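Local coordinates for protein motility-associated killing factor MakB (Vibrio cholerae serotype O1, PDB 6W1W) that probably acts as one component of a three-part cytotoxin related in structure to the alpha-pore-forming toxins, at residues K71-A74 with Q75-S79; Q116-T119 with L120-A124; E157-M160 with V161-A164. All coordinates share one frame; numbering follows the deposited sequence.

Overall arrangement
All three interactions are contacts between successive turns of single helices, and they differ in how deeply they lie. Interaction 1, on helix 69-90, is partly buried and mainly apolar, with a phenyl ring laid against an isoleucine. Interaction 2, on helix 100-151, lies nearer the surface and is mostly polar, its distinctive bond running from a threonine hydroxyl to a main-chain carbonyl. These two lie on helices that pack on each other: their centres are about 10 Å apart, and I72 CG2 meets A124 CB at 3.6 Å. Interaction 3, at the start of helix 157-176, lies across the chain's centre, about 45 and 47 Å from them between centres, with M160 and I163 buried, Q158 and R162 exposed.

Interaction 1 (K71-A74 with Q75-S79); sequences KIFA and QIITS
F73 and I77 stand one helical turn apart, and the side chain of I77 lies against the F73 ring. I77 CB sits 3.4 Å from F73 O, the same carbonyl that accepts the I77 N-H. CG1, the next atom, lies over one face of the phenyl ring, 3.7 Å from the ring centroid and 18° off the ring normal, which meets the definition of a CH-pi contact. The same CG1 also lies beside F73 O, at 3.2 Å, so it touches both carbonyl and ring. CD1 continues to the outer end of the ring, 3.5 Å from F73 CZ. With F73 CG anti to the backbone N (chi1 176°), the ring projects outward from the helix and leans enough toward the next turn to meet I77. Beneath the pair, the bond from I77 N to F73 O is straight, 2.8 Å with an N-H...O angle of 170°, so main chain and side chains join the same two residues. On a neighbouring face of the helix, I72 CD1 meets the oxygen of the Q75 amide, OE1, at 3.9 Å, the two side chains running alongside each other. Further on, the S79 hydroxyl turns back to give a 2.7 Å hydrogen bond from OG to I76 O, a main-chain acceptor within the same helix. Helix 69-90 is thus enclosed on several sides: I77 packs on V330 and I333 of helix 316-333, I76 on L280 and L283 of helix 276-302, and I72 on A124 of helix 100-151, while the F73 ring also meets that of F23 in helix 9-35.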
loop_
_atom_site.group_PDB
_atom_site.type_symbol
_atom_site.label_atom_id
_atom_site.label_comp_id
_atom_site.label_asym_id
_atom_site.label_seq_id
_atom_site.Cartn_x
_atom_site.Cartn_y
_atom_site.Cartn_z
ATOM N N LYS A 71 8.173 -2.101 -10.659
ATOM C CA LYS A 71 9.308 -2.982 -10.915
ATOM C C LYS A 71 9.483 -3.997 -9.790
ATOM O O LYS A 71 9.664 -5.192 -10.045
ATOM C CB LYS A 71 10.583 -2.158 -11.094
ATOM C CG LYS A 71 10.695 -1.421 -12.423
ATOM C CD LYS A 71 12.073 -0.780 -12.572
ATOM C CE LYS A 71 12.299 -0.233 -13.979
ATOM N NZ LYS A 71 11.430 0.938 -14.282
ATOM N N ILE A 72 9.435 -3.533 -8.537
ATOM C CA ILE A 72 9.661 -4.421 -7.399
ATOM C C ILE A 72 8.515 -5.413 -7.258
ATOM O O ILE A 72 8.731 -6.592 -6.950
ATOM C CB ILE A 72 9.860 -3.597 -6.113
ATOM C CG1 ILE A 72 11.142 -2.767 -6.196
ATOM C CG2 ILE A 72 9.903 -4.502 -4.892
ATOM C CD1 ILE A 72 12.402 -3.600 -6.226
ATOM N N PHE A 73 7.281 -4.958 -7.485
ATOM C CA PHE A 73 6.126 -5.840 -7.336
ATOM C C PHE A 73 6.162 -6.969 -8.359
ATOM O O PHE A 73 6.004 -8.143 -8.007
ATOM C CB PHE A 73 4.831 -5.038 -7.458
ATOM C CG PHE A 73 3.593 -5.882 -7.414
ATOM C CD1 PHE A 73 2.693 -5.870 -8.468
ATOM C CD2 PHE A 73 3.332 -6.698 -6.323
ATOM C CE1 PHE A 73 1.551 -6.646 -8.435
ATOM C CE2 PHE A 73 2.192 -7.478 -6.283
ATOM C CZ PHE A 73 1.300 -7.451 -7.342
ATOM N N ALA A 74 6.376 -6.635 -9.635
ATOM C CA ALA A 74 6.549 -7.671 -10.649
ATOM C C ALA A 74 7.758 -8.547 -10.353
ATOM O O ALA A 74 7.804 -9.708 -10.777
ATOM C CB ALA A 74 6.684 -7.038 -12.033
ATOM N N GLN A 75 8.747 -8.012 -9.637
ATOM C CA GLN A 75 9.929 -8.803 -9.313
ATOM C C GLN A 75 9.622 -9.856 -8.255
ATOM O O GLN A 75 10.169 -10.962 -8.303
ATOM C CB GLN A 75 11.053 -7.871 -8.857
ATOM C CG GLN A 75 12.263 -8.531 -8.209
ATOM C CD GLN A 75 13.301 -7.509 -7.769
ATOM O OE1 GLN A 75 13.609 -6.567 -8.500
ATOM N NE2 GLN A 75 13.824 -7.677 -6.558
ATOM N N ILE A 76 8.738 -9.543 -7.306
ATOM C CA ILE A 76 8.354 -10.509 -6.284
ATOM C C ILE A 76 7.237 -11.433 -6.771
ATOM O O ILE A 76 7.201 -12.611 -6.399
ATOM C CB ILE A 76 7.961 -9.763 -4.997
ATOM C CG1 ILE A 76 9.222 -9.233 -4.303
ATOM C CG2 ILE A 76 7.172 -10.662 -4.069
ATOM C CD1 ILE A 76 8.953 -8.447 -3.049
ATOM N N ILE A 77 6.333 -10.927 -7.612
ATOM C CA ILE A 77 5.353 -11.790 -8.268
ATOM C C ILE A 77 6.067 -12.894 -9.036
ATOM O O ILE A 77 5.842 -14.087 -8.803
ATOM C CB ILE A 77 4.444 -10.967 -9.200
ATOM C CG1 ILE A 77 3.484 -10.081 -8.399
ATOM C CG2 ILE A 77 3.681 -11.884 -10.161
ATOM C CD1 ILE A 77 2.250 -10.784 -7.907
ATOM N N THR A 78 6.960 -12.507 -9.951
ATOM C CA THR A 78 7.624 -13.483 -10.805
ATOM C C THR A 78 8.589 -14.380 -10.035
ATOM O O THR A 78 8.946 -15.452 -10.536
ATOM C CB THR A 78 8.362 -12.771 -11.942
ATOM O OG1 THR A 78 8.681 -13.712 -12.973
ATOM C CG2 THR A 78 9.652 -12.135 -11.437
ATOM N N SER A 79 9.009 -13.980 -8.830
ATOM C CA SER A 79 9.952 -14.806 -8.079
ATOM C C SER A 79 9.314 -16.116 -7.632
ATOM O O SER A 79 9.992 -17.149 -7.582
ATOM C CB SER A 79 10.499 -14.036 -6.877
ATOM O OG SER A 79 9.514 -13.851 -5.878
#

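Interaction 2 (Q116-T119 with L120-A124); sequences QNIT and LTNEA
T121 bends its hydroxyl back onto the preceding turn, where OG1 gives a hydrogen bond to N117 O over 2.9 Å. The donor is tilted 32° from the carbonyl plane. What brings OG1 there is the first torsion of T121, chi1 -69°, which sets the oxygen beside its own backbone N and opposite the carbonyl carbon. N117 O also takes a weak bond from T121 N, so one carbonyl receives both the amide and the hydroxyl of the same residue. Around this lie looser side-chain contacts. I118 and N122 run alongside each other, with I118 CG1 3.8 Å from N122 ND2. T119 and E123 do likewise, the methyl CG2 of T119 standing 4.0 Å from E123 OE2. L120 instead folds a methyl back over the main chain, CD2 coming 3.2 Å from Q116 O. Regular helix bonds set the spacing beneath these groups: L120 N to Q116 O is almost linear at 177°, and E123 N reaches T119 O at 3.0 Å. Outer partners help to place these groups. The Q116 amide oxygen is hydrogen-bonded to K112 NZ one turn earlier, N122 OD1 has a weak bond to S284 OG of helix 276-302, and I118 packs on W287 of that helix. L120 rests on Q75 of helix 69-90. The chemistry implies that the hydroxyl of T121, a buried residue, has its donor satisfied within its own helix through N117 O, which probably lets T121 pack against the neighbouring S284 without needing it as an acceptor.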
loop_
_atom_site.group_PDB
_atom_site.type_symbol
_atom_site.label_atom_id
_atom_site.label_comp_id
_atom_site.label_asym_id
_atom_site.label_seq_id
_atom_site.Cartn_x
_atom_site.Cartn_y
_atom_site.Cartn_z
ATOM N N GLN A 116 19.196 -16.145 -5.341
ATOM C CA GLN A 116 18.815 -14.916 -6.032
ATOM C C GLN A 116 17.550 -14.320 -5.434
ATOM O O GLN A 116 17.459 -13.102 -5.247
ATOM C CB GLN A 116 18.607 -15.177 -7.524
ATOM C CG GLN A 116 19.830 -15.652 -8.276
ATOM C CD GLN A 116 19.540 -15.897 -9.744
ATOM O OE1 GLN A 116 20.051 -16.847 -10.342
ATOM N NE2 GLN A 116 18.713 -15.040 -10.334
ATOM N N ASN A 117 16.560 -15.164 -5.133
ATOM C CA ASN A 117 15.274 -14.665 -4.660
ATOM C C ASN A 117 15.409 -13.993 -3.300
ATOM O O ASN A 117 14.845 -12.919 -3.073
ATOM C CB ASN A 117 14.253 -15.803 -4.600
ATOM C CG ASN A 117 13.759 -16.218 -5.977
ATOM O OD1 ASN A 117 13.925 -15.486 -6.955
ATOM N ND2 ASN A 117 13.143 -17.395 -6.057
ATOM N N ILE A 118 16.157 -14.605 -2.380
ATOM C CA ILE A 118 16.311 -14.009 -1.054
ATOM C C ILE A 118 17.123 -12.721 -1.125
ATOM O O ILE A 118 16.840 -11.759 -0.404
ATOM C CB ILE A 118 16.923 -15.022 -0.067
ATOM C CG1 ILE A 118 17.447 -14.321 1.186
ATOM C CG2 ILE A 118 18.021 -15.815 -0.708
ATOM C CD1 ILE A 118 17.998 -15.270 2.225
ATOM N N THR A 119 18.125 -12.666 -2.004
ATOM C CA THR A 119 18.892 -11.434 -2.161
ATOM C C THR A 119 18.010 -10.298 -2.667
ATOM O O THR A 119 17.908 -9.244 -2.029
ATOM C CB THR A 119 20.076 -11.672 -3.101
ATOM O OG1 THR A 119 21.107 -12.387 -2.404
ATOM C CG2 THR A 119 20.636 -10.348 -3.601
ATOM N N LEU A 120 17.345 -10.501 -3.807
ATOM C CA LEU A 120 16.525 -9.444 -4.392
ATOM C C LEU A 120 15.331 -9.074 -3.516
ATOM O O LEU A 120 14.722 -8.021 -3.735
ATOM C CB LEU A 120 16.053 -9.862 -5.787
ATOM C CG LEU A 120 16.990 -9.574 -6.967
ATOM C CD1 LEU A 120 17.350 -8.090 -7.030
ATOM C CD2 LEU A 120 18.246 -10.442 -6.922
ATOM N N THR A 121 14.983 -9.909 -2.535
ATOM C CA THR A 121 13.957 -9.528 -1.567
ATOM C C THR A 121 14.515 -8.555 -0.536
ATOM O O THR A 121 13.909 -7.514 -0.260
ATOM C CB THR A 121 13.384 -10.764 -0.868
ATOM O OG1 THR A 121 12.609 -11.533 -1.796
ATOM C CG2 THR A 121 12.502 -10.358 0.304
ATOM N N ASN A 122 15.676 -8.878 0.041
ATOM C CA ASN A 122 16.274 -8.000 1.043
ATOM C C ASN A 122 16.687 -6.660 0.450
ATOM O O ASN A 122 16.721 -5.653 1.167
ATOM C CB ASN A 122 17.473 -8.684 1.694
ATOM C CG ASN A 122 17.065 -9.848 2.572
ATOM O OD1 ASN A 122 15.960 -9.867 3.118
ATOM N ND2 ASN A 122 17.954 -10.827 2.716
ATOM N N GLU A 123 17.012 -6.624 -0.842
ATOM C CA GLU A 123 17.259 -5.345 -1.498
ATOM C C GLU A 123 15.963 -4.586 -1.747
ATOM O O GLU A 123 15.959 -3.350 -1.740
ATOM C CB GLU A 123 18.015 -5.552 -2.811
ATOM C CG GLU A 123 19.441 -6.052 -2.624
ATOM C CD GLU A 123 20.234 -6.060 -3.917
ATOM O OE1 GLU A 123 19.663 -5.716 -4.976
ATOM O OE2 GLU A 123 21.432 -6.409 -3.870
ATOM N N ALA A 124 14.858 -5.299 -1.959
ATOM C CA ALA A 124 13.577 -4.619 -2.106
ATOM C C ALA A 124 13.135 -3.976 -0.801
ATOM O O ALA A 124 12.423 -2.966 -0.818
ATOM C CB ALA A 124 12.507 -5.593 -2.595
#

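Interaction 3 (E157-M160 with V161-A164); sequences EQAM and VRIA
R162 reaches back from the second turn of helix 157-176 over Q158 of the first. In this polar group the R162 chain is extended from CG to NE, and it carries the guanidinium over the main chain of the previous turn, one face toward Q158 O, which lies 3.6 Å above its plane and offset toward the rim. The Q158 side chain runs beside it with its amide plane at 88° to the guanidinium, and OE1 is 3.6 Å from R162 NH2. This is a loose approach, and crystal packing may influence the position of R162.

Carbon contacts make up a second group. V161 CG2 lies 4.0 Å from E157 CG, so the methyl meets the aliphatic part of the glutamate. Separately, I163 sets an aliphatic carbon over a main-chain carbonyl, CG1 being 3.3 Å from A159 O. M160 and I163 then face the interior, both on A257 of helix 251-270, with M160 also on W150 of helix 100-151.

Main-chain hydrogen bonds form the third group: V161 N to E157 O, 2.8 Å; A164 N to M160 O, 3.0 Å with an N-H...O angle of 164°; and R162 N to Q158 O, weak at 3.4 Å.

Chemically, Q158 and R162 on the exposed side merely lie near each other, with no hydrogen bond between their side chains, whereas M160 and I163 on the buried side hold to the neighbouring helices through apolar packing.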
loop_
_atom_site.group_PDB
_atom_site.type_symbol
_atom_site.label_atom_id
_atom_site.label_comp_id
_atom_site.label_asym_id
_atom_site.label_seq_id
_atom_site.Cartn_x
_atom_site.Cartn_y
_atom_site.Cartn_z
ATOM N N GLU A 157 -7.993 28.959 17.532
ATOM C CA GLU A 157 -7.479 27.598 17.649
ATOM C C GLU A 157 -8.610 26.597 17.848
ATOM O O GLU A 157 -8.693 25.588 17.135
ATOM C CB GLU A 157 -6.473 27.509 18.795
ATOM C CG GLU A 157 -5.926 26.106 18.974
ATOM C CD GLU A 157 -4.971 25.980 20.137
ATOM O OE1 GLU A 157 -5.087 26.770 21.097
ATOM O OE2 GLU A 157 -4.103 25.081 20.089
ATOM N N GLN A 158 -9.494 26.860 18.815
ATOM C CA GLN A 158 -10.603 25.945 19.072
ATOM C C GLN A 158 -11.458 25.752 17.827
ATOM O O GLN A 158 -11.808 24.618 17.476
ATOM C CB GLN A 158 -11.449 26.459 20.233
ATOM C CG GLN A 158 -10.670 26.647 21.524
ATOM C CD GLN A 158 -11.568 26.935 22.716
ATOM O OE1 GLN A 158 -12.792 26.806 22.638
ATOM N NE2 GLN A 158 -10.959 27.327 23.831
ATOM N N ALA A 159 -11.785 26.847 17.132
ATOM C CA ALA A 159 -12.519 26.741 15.874
ATOM C C ALA A 159 -11.756 25.922 14.837
ATOM O O ALA A 159 -12.372 25.245 14.005
ATOM C CB ALA A 159 -12.824 28.138 15.328
ATOM N N MET A 160 -10.419 25.957 14.874
ATOM C CA MET A 160 -9.642 25.261 13.855
ATOM C C MET A 160 -9.431 23.791 14.195
ATOM O O MET A 160 -9.369 22.952 13.291
ATOM C CB MET A 160 -8.296 25.953 13.649
ATOM C CG MET A 160 -8.382 27.236 12.848
ATOM S SD MET A 160 -6.758 27.940 12.516
ATOM C CE MET A 160 -6.089 28.056 14.172
ATOM N N VAL A 161 -9.304 23.457 15.483
ATOM C CA VAL A 161 -9.162 22.053 15.861
ATOM C C VAL A 161 -10.395 21.265 15.439
ATOM O O VAL A 161 -10.293 20.120 14.982
ATOM C CB VAL A 161 -8.896 21.922 17.372
ATOM C CG1 VAL A 161 -8.803 20.451 17.773
ATOM C CG2 VAL A 161 -7.625 22.657 17.755
ATOM N N ARG A 162 -11.579 21.873 15.568
ATOM C CA ARG A 162 -12.807 21.181 15.186
ATOM C C ARG A 162 -12.859 20.930 13.685
ATOM O O ARG A 162 -13.278 19.854 13.243
ATOM C CB ARG A 162 -14.028 21.985 15.635
ATOM C CG ARG A 162 -14.071 22.262 17.126
ATOM C CD ARG A 162 -15.382 22.904 17.547
ATOM N NE ARG A 162 -15.238 23.614 18.813
ATOM C CZ ARG A 162 -15.235 24.938 18.930
ATOM N NH1 ARG A 162 -15.387 25.700 17.853
ATOM N NH2 ARG A 162 -15.091 25.500 20.127
ATOM N N ILE A 163 -12.436 21.910 12.885
ATOM C CA ILE A 163 -12.466 21.735 11.438
ATOM C C ILE A 163 -11.466 20.670 11.004
ATOM O O ILE A 163 -11.753 19.855 10.119
ATOM C CB ILE A 163 -12.209 23.077 10.733
ATOM C CG1 ILE A 163 -13.329 24.065 11.052
ATOM C CG2 ILE A 163 -12.089 22.875 9.229
ATOM C CD1 ILE A 163 -13.155 25.404 10.384
ATOM N N ALA A 164 -10.281 20.652 11.617
ATOM C CA ALA A 164 -9.292 19.636 11.265
ATOM C C ALA A 164 -9.707 18.254 11.758
ATOM O O ALA A 164 -9.414 17.247 11.098
ATOM C CB ALA A 164 -7.919 20.014 11.821
#